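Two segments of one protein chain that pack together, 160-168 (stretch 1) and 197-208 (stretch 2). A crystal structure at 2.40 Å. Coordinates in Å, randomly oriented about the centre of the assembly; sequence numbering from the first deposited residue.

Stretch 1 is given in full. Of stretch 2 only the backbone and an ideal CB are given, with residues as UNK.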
ATOM      1  N   CYS A 160      15.961  36.792   0.567  1.00 53.82           N
ATOM      2  CA  CYS A 160      15.697  37.193   1.941  1.00 56.56           C
ATOM      3  C   CYS A 160      16.313  38.542   2.313  1.00 56.95           C
ATOM      4  O   CYS A 160      17.524  38.718   2.248  1.00 59.69           O
ATOM      5  CB  CYS A 160      16.176  36.131   2.919  1.00 53.85           C
ATOM      6  SG  CYS A 160      15.565  36.432   4.586  1.00 55.69           S
ATOM      7  N   LEU A 161      15.453  39.478   2.706  1.00 67.56           N
ATOM      8  CA  LEU A 161      15.853  40.781   3.232  1.00 54.71           C
ATOM      9  C   LEU A 161      15.564  40.817   4.733  1.00 52.96           C
ATOM     10  O   LEU A 161      14.497  40.375   5.177  1.00 55.37           O
ATOM     11  CB  LEU A 161      15.072  41.894   2.521  1.00 62.71           C
ATOM     12  CG  LEU A 161      15.595  42.559   1.234  1.00 66.82           C
ATOM     13  CD1 LEU A 161      16.359  41.619   0.314  1.00 63.55           C
ATOM     14  CD2 LEU A 161      14.455  43.231   0.477  1.00 63.02           C
ATOM     15  N   CYS A 162      16.513  41.337   5.507  1.00 57.68           N
ATOM     16  CA  CYS A 162      16.363  41.432   6.961  1.00 60.72           C
ATOM     17  C   CYS A 162      16.213  42.865   7.442  1.00 66.76           C
ATOM     18  O   CYS A 162      16.967  43.754   7.035  1.00 67.56           O
ATOM     19  CB  CYS A 162      17.550  40.787   7.671  1.00 54.29           C
ATOM     20  SG  CYS A 162      17.941  39.166   7.004  1.00 60.61           S
ATOM     21  N   TYR A 163      15.244  43.071   8.327  1.00 64.08           N
ATOM     22  CA  TYR A 163      14.959  44.387   8.873  1.00 54.12           C
ATOM     23  C   TYR A 163      14.920  44.343  10.389  1.00 58.96           C
ATOM     24  O   TYR A 163      14.427  43.378  10.973  1.00 56.29           O
ATOM     25  CB  TYR A 163      13.622  44.891   8.349  1.00 49.48           C
ATOM     26  CG  TYR A 163      13.574  45.081   6.853  1.00 58.25           C
ATOM     27  CD1 TYR A 163      14.024  46.267   6.266  1.00 55.00           C
ATOM     28  CD2 TYR A 163      13.063  44.085   6.022  1.00 56.55           C
ATOM     29  CE1 TYR A 163      13.971  46.452   4.890  1.00 50.20           C
ATOM     30  CE2 TYR A 163      13.014  44.256   4.645  1.00 59.67           C
ATOM     31  CZ  TYR A 163      13.466  45.442   4.084  1.00 58.04           C
ATOM     32  OH  TYR A 163      13.414  45.617   2.721  1.00 56.44           O
ATOM     33  N   ARG A 164      15.444  45.396  11.015  1.00 54.20           N
ATOM     34  CA  ARG A 164      15.356  45.568  12.462  1.00 56.82           C
ATOM     35  C   ARG A 164      14.610  46.863  12.785  1.00 56.59           C
ATOM     36  O   ARG A 164      15.236  47.903  12.999  1.00 60.72           O
ATOM     37  CB  ARG A 164      16.749  45.577  13.095  1.00 66.08           C
ATOM     38  CG  ARG A 164      17.393  44.208  13.213  1.00 71.56           C
ATOM     39  CD  ARG A 164      18.767  44.322  13.845  1.00 82.58           C
ATOM     40  NE  ARG A 164      19.357  43.011  14.102  1.00 94.95           N
ATOM     41  CZ  ARG A 164      20.591  42.816  14.557  1.00110.48           C
ATOM     42  NH1 ARG A 164      21.390  43.844  14.815  1.00121.86           N
ATOM     43  NH2 ARG A 164      21.028  41.583  14.754  1.00107.40           N
ATOM     44  N   PRO A 165      13.264  46.801  12.828  1.00 62.36           N
ATOM     45  CA  PRO A 165      12.454  47.999  13.044  1.00 62.85           C
ATOM     46  C   PRO A 165      12.715  48.590  14.420  1.00 55.73           C
ATOM     47  O   PRO A 165      12.873  47.851  15.393  1.00 47.66           O
ATOM     48  CB  PRO A 165      11.010  47.484  12.947  1.00 60.09           C
ATOM     49  CG  PRO A 165      11.113  46.125  12.332  1.00 64.66           C
ATOM     50  CD  PRO A 165      12.429  45.590  12.800  1.00 58.96           C
ATOM     51  N   ILE A 166      12.767  49.917  14.483  1.00 65.46           N
ATOM     52  CA  ILE A 166      13.132  50.626  15.707  1.00 57.53           C
ATOM     53  C   ILE A 166      12.108  50.399  16.818  1.00 49.69           C
ATOM     54  O   ILE A 166      12.484  50.165  17.966  1.00 54.10           O
ATOM     55  CB  ILE A 166      13.402  52.122  15.423  1.00 55.23           C
ATOM     56  CG1 ILE A 166      14.731  52.262  14.666  1.00 48.03           C
ATOM     57  CG2 ILE A 166      13.434  52.936  16.713  1.00 51.66           C
ATOM     58  CD1 ILE A 166      14.863  53.532  13.855  1.00 49.73           C
ATOM     59  N   SER A 167      10.825  50.408  16.461  1.00 47.96           N
ATOM     60  CA  SER A 167       9.749  50.155  17.425  1.00 52.68           C
ATOM     61  C   SER A 167       9.843  48.796  18.140  1.00 58.46           C
ATOM     62  O   SER A 167       9.266  48.617  19.217  1.00 58.92           O
ATOM     63  CB  SER A 167       8.381  50.321  16.761  1.00 56.51           C
ATOM     64  OG  SER A 167       8.211  49.407  15.694  1.00 61.92           O
ATOM     65  N   PHE A 168      10.583  47.855  17.556  1.00 58.85           N
ATOM     66  CA  PHE A 168      10.757  46.519  18.144  1.00 56.69           C
ATOM     67  C   PHE A 168      11.753  46.519  19.303  1.00 53.38           C
ATOM     68  O   PHE A 168      11.843  45.546  20.051  1.00 54.74           O
ATOM     69  CB  PHE A 168      11.208  45.507  17.075  1.00 54.69           C
ATOM     70  CG  PHE A 168      10.139  45.144  16.069  1.00 54.13           C
ATOM     71  CD1 PHE A 168       9.016  45.954  15.867  1.00 50.23           C
ATOM     72  CD2 PHE A 168      10.273  44.001  15.293  1.00 51.75           C
ATOM     73  CE1 PHE A 168       8.050  45.615  14.931  1.00 51.26           C
ATOM     74  CE2 PHE A 168       9.306  43.656  14.355  1.00 50.32           C
ATOM     75  CZ  PHE A 168       8.195  44.464  14.171  1.00 54.30           C
ATOM     76  N   UNK A 197       6.838  50.137   6.511  1.00 54.32           N
ATOM     77  CA  UNK A 197       6.814  50.285   5.053  1.00 58.57           C
ATOM     78  C   UNK A 197       8.212  50.081   4.488  1.00 60.46           C
ATOM     79  O   UNK A 197       9.155  50.783   4.861  1.00 69.14           O
ATOM     80  CB  UNK A 197       6.273  51.659   4.653  1.00 58.57           C
ATOM     81  N   UNK A 198       8.329  49.120   3.575  1.00 57.71           N
ATOM     82  CA  UNK A 198       9.622  48.716   3.038  1.00 64.57           C
ATOM     83  C   UNK A 198       9.805  49.179   1.605  1.00 63.76           C
ATOM     84  O   UNK A 198       8.842  49.294   0.841  1.00 59.60           O
ATOM     85  CB  UNK A 198       9.777  47.196   3.117  1.00 64.57           C
ATOM     86  N   UNK A 199      11.058  49.450   1.258  1.00 74.81           N
ATOM     87  CA  UNK A 199      11.452  49.691  -0.116  1.00 86.51           C
ATOM     88  C   UNK A 199      12.333  48.513  -0.503  1.00 85.61           C
ATOM     89  O   UNK A 199      13.534  48.515  -0.222  1.00 80.21           O
ATOM     90  CB  UNK A 199      12.170  51.031  -0.287  1.00 86.51           C
ATOM     91  N   UNK A 200      11.728  47.474  -1.112  1.00 97.68           N
ATOM     92  CA  UNK A 200      12.441  46.227  -1.395  1.00 86.63           C
ATOM     93  C   UNK A 200      13.638  46.422  -2.325  1.00 85.07           C
ATOM     94  O   UNK A 200      14.540  45.584  -2.345  1.00 78.28           O
ATOM     95  CB  UNK A 200      11.478  45.211  -2.012  1.00 86.63           C
ATOM     96  N   UNK A 201      13.646  47.533  -3.061  1.00 99.81           N
ATOM     97  CA  UNK A 201      14.686  47.830  -4.051  1.00 98.70           C
ATOM     98  C   UNK A 201      15.907  48.596  -3.515  1.00 95.35           C
ATOM     99  O   UNK A 201      16.703  49.107  -4.303  1.00108.07           O
ATOM    100  CB  UNK A 201      14.063  48.638  -5.191  1.00 98.70           C
ATOM    101  N   UNK A 202      16.052  48.679  -2.191  1.00 99.18           N
ATOM    102  CA  UNK A 202      17.283  49.209  -1.577  1.00 91.76           C
ATOM    103  C   UNK A 202      17.545  48.700  -0.151  1.00 88.59           C
ATOM    104  O   UNK A 202      18.498  49.136   0.505  1.00 90.15           O
ATOM    105  CB  UNK A 202      17.217  50.737  -1.553  1.00 91.76           C
ATOM    106  N   UNK A 203      16.697  47.778   0.310  1.00 80.13           N
ATOM    107  CA  UNK A 203      16.829  47.115   1.623  1.00 82.96           C
ATOM    108  C   UNK A 203      16.639  48.044   2.832  1.00 77.97           C
ATOM    109  O   UNK A 203      17.043  47.712   3.952  1.00 76.96           O
ATOM    110  CB  UNK A 203      18.210  46.463   1.719  1.00 82.96           C
ATOM    111  N   UNK A 204      16.008  49.193   2.602  1.00 68.08           N
ATOM    112  CA  UNK A 204      15.725  50.149   3.672  1.00 77.54           C
ATOM    113  C   UNK A 204      14.225  50.227   3.976  1.00 68.16           C
ATOM    114  O   UNK A 204      13.391  49.818   3.162  1.00 70.40           O
ATOM    115  CB  UNK A 204      16.254  51.534   3.293  1.00 77.54           C
ATOM    116  N   UNK A 205      13.889  50.770   5.143  1.00 63.00           N
ATOM    117  CA  UNK A 205      12.491  50.907   5.554  1.00 72.59           C
ATOM    118  C   UNK A 205      12.257  52.099   6.436  1.00 72.51           C
ATOM    119  O   UNK A 205      13.199  52.671   6.997  1.00 66.16           O
ATOM    120  CB  UNK A 205      12.026  49.644   6.282  1.00 72.59           C
ATOM    121  N   UNK A 206      10.985  52.461   6.590  1.00 63.18           N
ATOM    122  CA  UNK A 206      10.564  53.388   7.637  1.00 65.99           C
ATOM    123  C   UNK A 206       9.245  52.941   8.272  1.00 70.58           C
ATOM    124  O   UNK A 206       8.549  52.069   7.737  1.00 75.31           O
ATOM    125  CB  UNK A 206      10.423  54.801   7.068  1.00 65.99           C
ATOM    126  N   UNK A 207       8.905  53.543   9.411  1.00 67.42           N
ATOM    127  CA  UNK A 207       7.672  53.206  10.129  1.00 65.28           C
ATOM    128  C   UNK A 207       6.669  54.355  10.121  1.00 67.01           C
ATOM    129  O   UNK A 207       7.004  55.484   9.760  1.00 82.23           O
ATOM    130  CB  UNK A 207       7.995  52.816  11.573  1.00 65.28           C
ATOM    131  N   UNK A 208       5.432  54.049  10.500  1.00 55.25           N
ATOM    132  CA  UNK A 208       4.426  55.066  10.785  1.00 58.83           C
ATOM    133  C   UNK A 208       3.741  54.735  12.108  1.00 66.08           C
ATOM    134  O   UNK A 208       3.162  53.655  12.269  1.00 69.70           O
ATOM    135  CB  UNK A 208       3.403  55.159   9.651  1.00 58.83           C
TER

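Stretch 2 is a hairpin. Position 197 N hydrogen-bonds to 206 O at 2.9 Å, and 206 N hydrogen-bonds back to 197 O at 3.0 Å. The strands are extended, so side chains alternate; 198, 205 and 207 point toward stretch 1.

Position 197 has nothing of stretch 1 within 5.5 Å of its ideal CB. Its extended backbone would accept many residues, beta-branched ones included. It is Ile197, which makes no contact here.

Position 198 points toward stretch 1. Its ideal CB lies 4.0 Å from Tyr163 OH, beside the broad face of that ring. A medium apolar side chain such as Leu, Ile or Met would suit. It is Leu198. Leu198 CD2 sits 3.5 Å from the centroid of the Tyr163 ring, 6° off the normal, a CH-pi contact over the face.

Position 199 points away, so polar residues are possible. Its carbonyl O accepts a hydrogen bond from 202 N, closing the turn. It is Asn199, and its side chain stays clear of stretch 1.

Position 200 has phi/psi of -61/-20, at the start of the turn. Its ideal CB points sideways, 4.4 Å from Leu161 CD2. Pro fits this phi, and Ala or another small residue would also do. It is Pro200. Its backbone makes the nearest contact, Pro200 O to Leu161 CD2 at 3.7 Å.

Position 201 points away into space free of stretch 1. A long polar residue would be at ease. It is Lys201.

Position 202 also points away. A short polar side chain could serve the turn, with Asp, Asn or Ser as candidates. It is Asp202, whose OD2 accepts a hydrogen bond from the side chain of 204.

Position 203 has phi/psi of 66/19, a left-handed conformation that favours Gly, Asn or Asp. Its ideal CB points sideways, 4.7 Å from Leu161 CG. It is Ala203, which is less usual at positive phi than Gly, Asn or Asp. Ala203 O lies 3.5 Å from Tyr163 CE1.

Position 204 points away, and a small polar residue would suit. It is Ser204. Ser204 OG donates to Asp202 OD2 at 2.7 Å, bracing the turn.

Position 205 points toward stretch 1, with its ideal CB 3.9 Å from Tyr163 CD1. A flat or aromatic side chain could fill the space between Tyr163 and Pro165. It is His205. His205 CD2 lies 3.8 Å from Tyr163 CD1, and His205 CE1 lies 3.6 Å from Pro165 CA. The two aromatic rings meet obliquely, their planes at 79°.

Position 206 is out of reach, so the contact leaves the choice open. It is Tyr206.

Position 207 points toward stretch 1; its ideal CB is 5.4 Å from Ser167 OG. The backbone N and the hydroxyl of Ser167 can donate, so a long side chain with two acceptors, Glu, suits best; Gln has one acceptor oxygen. It is Glu207. Glu207 OE1 accepts from Ser167 N at 2.9 Å, nearly straight at 175°. Glu207 OE2 accepts from Ser167 OG at 2.6 Å. The carboxylate thus grips one residue twice.

Position 208 is out of reach and unconstrained here. It is Gln208.

Stretch 2 (197-208) ILNPKDASHYEQ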
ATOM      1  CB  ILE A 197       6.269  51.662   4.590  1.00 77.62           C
ATOM      2  CG1 ILE A 197       4.871  51.934   5.156  1.00 70.18           C
ATOM      3  CG2 ILE A 197       6.228  51.753   3.066  1.00 71.18           C
ATOM      4  CD1 ILE A 197       4.871  52.846   6.362  1.00 71.69           C
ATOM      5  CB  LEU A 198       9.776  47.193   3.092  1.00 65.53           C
ATOM      6  CG  LEU A 198       9.263  46.436   4.317  1.00 57.24           C
ATOM      7  CD1 LEU A 198       8.888  45.022   3.919  1.00 58.57           C
ATOM      8  CD2 LEU A 198      10.276  46.432   5.448  1.00 53.39           C
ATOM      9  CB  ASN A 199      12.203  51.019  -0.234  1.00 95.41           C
ATOM     10  CG  ASN A 199      11.946  51.731  -1.551  1.00103.58           C
ATOM     11  OD1 ASN A 199      11.002  51.414  -2.280  1.00100.41           O
ATOM     12  ND2 ASN A 199      12.781  52.715  -1.855  1.00105.33           N
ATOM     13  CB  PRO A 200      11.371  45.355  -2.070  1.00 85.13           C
ATOM     14  CG  PRO A 200      10.063  45.944  -1.655  1.00 78.73           C
ATOM     15  CD  PRO A 200      10.328  47.417  -1.574  1.00 94.36           C
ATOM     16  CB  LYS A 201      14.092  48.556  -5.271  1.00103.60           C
ATOM     17  CG  LYS A 201      13.384  49.871  -4.960  1.00104.35           C
ATOM     18  CD  LYS A 201      11.887  49.681  -4.749  1.00110.78           C
ATOM     19  CE  LYS A 201      11.123  49.653  -6.066  1.00114.49           C
ATOM     20  NZ  LYS A 201      11.202  50.950  -6.797  1.00100.68           N
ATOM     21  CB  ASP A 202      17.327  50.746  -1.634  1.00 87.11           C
ATOM     22  CG  ASP A 202      16.293  51.399  -0.742  1.00 94.16           C
ATOM     23  OD1 ASP A 202      15.232  50.791  -0.502  1.00111.49           O
ATOM     24  OD2 ASP A 202      16.544  52.531  -0.281  1.00 96.91           O
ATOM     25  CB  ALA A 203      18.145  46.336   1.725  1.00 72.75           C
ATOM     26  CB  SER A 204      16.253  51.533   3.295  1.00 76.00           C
ATOM     27  OG  SER A 204      15.511  52.073   2.212  1.00 80.04           O
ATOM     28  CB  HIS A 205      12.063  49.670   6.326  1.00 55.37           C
ATOM     29  CG  HIS A 205      12.560  49.654   7.747  1.00 50.37           C
ATOM     30  ND1 HIS A 205      11.754  49.897   8.800  1.00 51.07           N
ATOM     31  CD2 HIS A 205      13.839  49.442   8.268  1.00 50.52           C
ATOM     32  CE1 HIS A 205      12.472  49.823   9.939  1.00 55.56           C
ATOM     33  NE2 HIS A 205      13.750  49.544   9.609  1.00 57.66           N
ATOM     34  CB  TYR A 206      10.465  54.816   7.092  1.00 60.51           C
ATOM     35  CG  TYR A 206       9.296  55.060   6.163  1.00 53.93           C
ATOM     36  CD1 TYR A 206       9.382  54.752   4.807  1.00 51.76           C
ATOM     37  CD2 TYR A 206       8.109  55.613   6.639  1.00 46.73           C
ATOM     38  CE1 TYR A 206       8.316  54.983   3.952  1.00 50.46           C
ATOM     39  CE2 TYR A 206       7.039  55.847   5.789  1.00 48.37           C
ATOM     40  CZ  TYR A 206       7.149  55.532   4.448  1.00 52.95           C
ATOM     41  OH  TYR A 206       6.090  55.764   3.601  1.00 61.95           O
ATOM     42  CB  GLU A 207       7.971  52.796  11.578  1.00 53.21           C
ATOM     43  CG  GLU A 207       9.194  51.906  11.752  1.00 52.74           C
ATOM     44  CD  GLU A 207       9.177  51.132  13.055  1.00 56.22           C
ATOM     45  OE1 GLU A 207      10.228  51.081  13.734  1.00 66.03           O
ATOM     46  OE2 GLU A 207       8.111  50.573  13.396  1.00 50.69           O
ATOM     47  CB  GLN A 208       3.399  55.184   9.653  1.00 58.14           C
ATOM     48  CG  GLN A 208       3.918  55.887   8.407  1.00 65.72           C
ATOM     49  CD  GLN A 208       2.875  56.016   7.308  1.00 68.05           C
ATOM     50  OE1 GLN A 208       1.948  55.211   7.205  1.00 78.69           O
ATOM     51  NE2 GLN A 208       3.029  57.033   6.473  1.00 62.18           N
TER
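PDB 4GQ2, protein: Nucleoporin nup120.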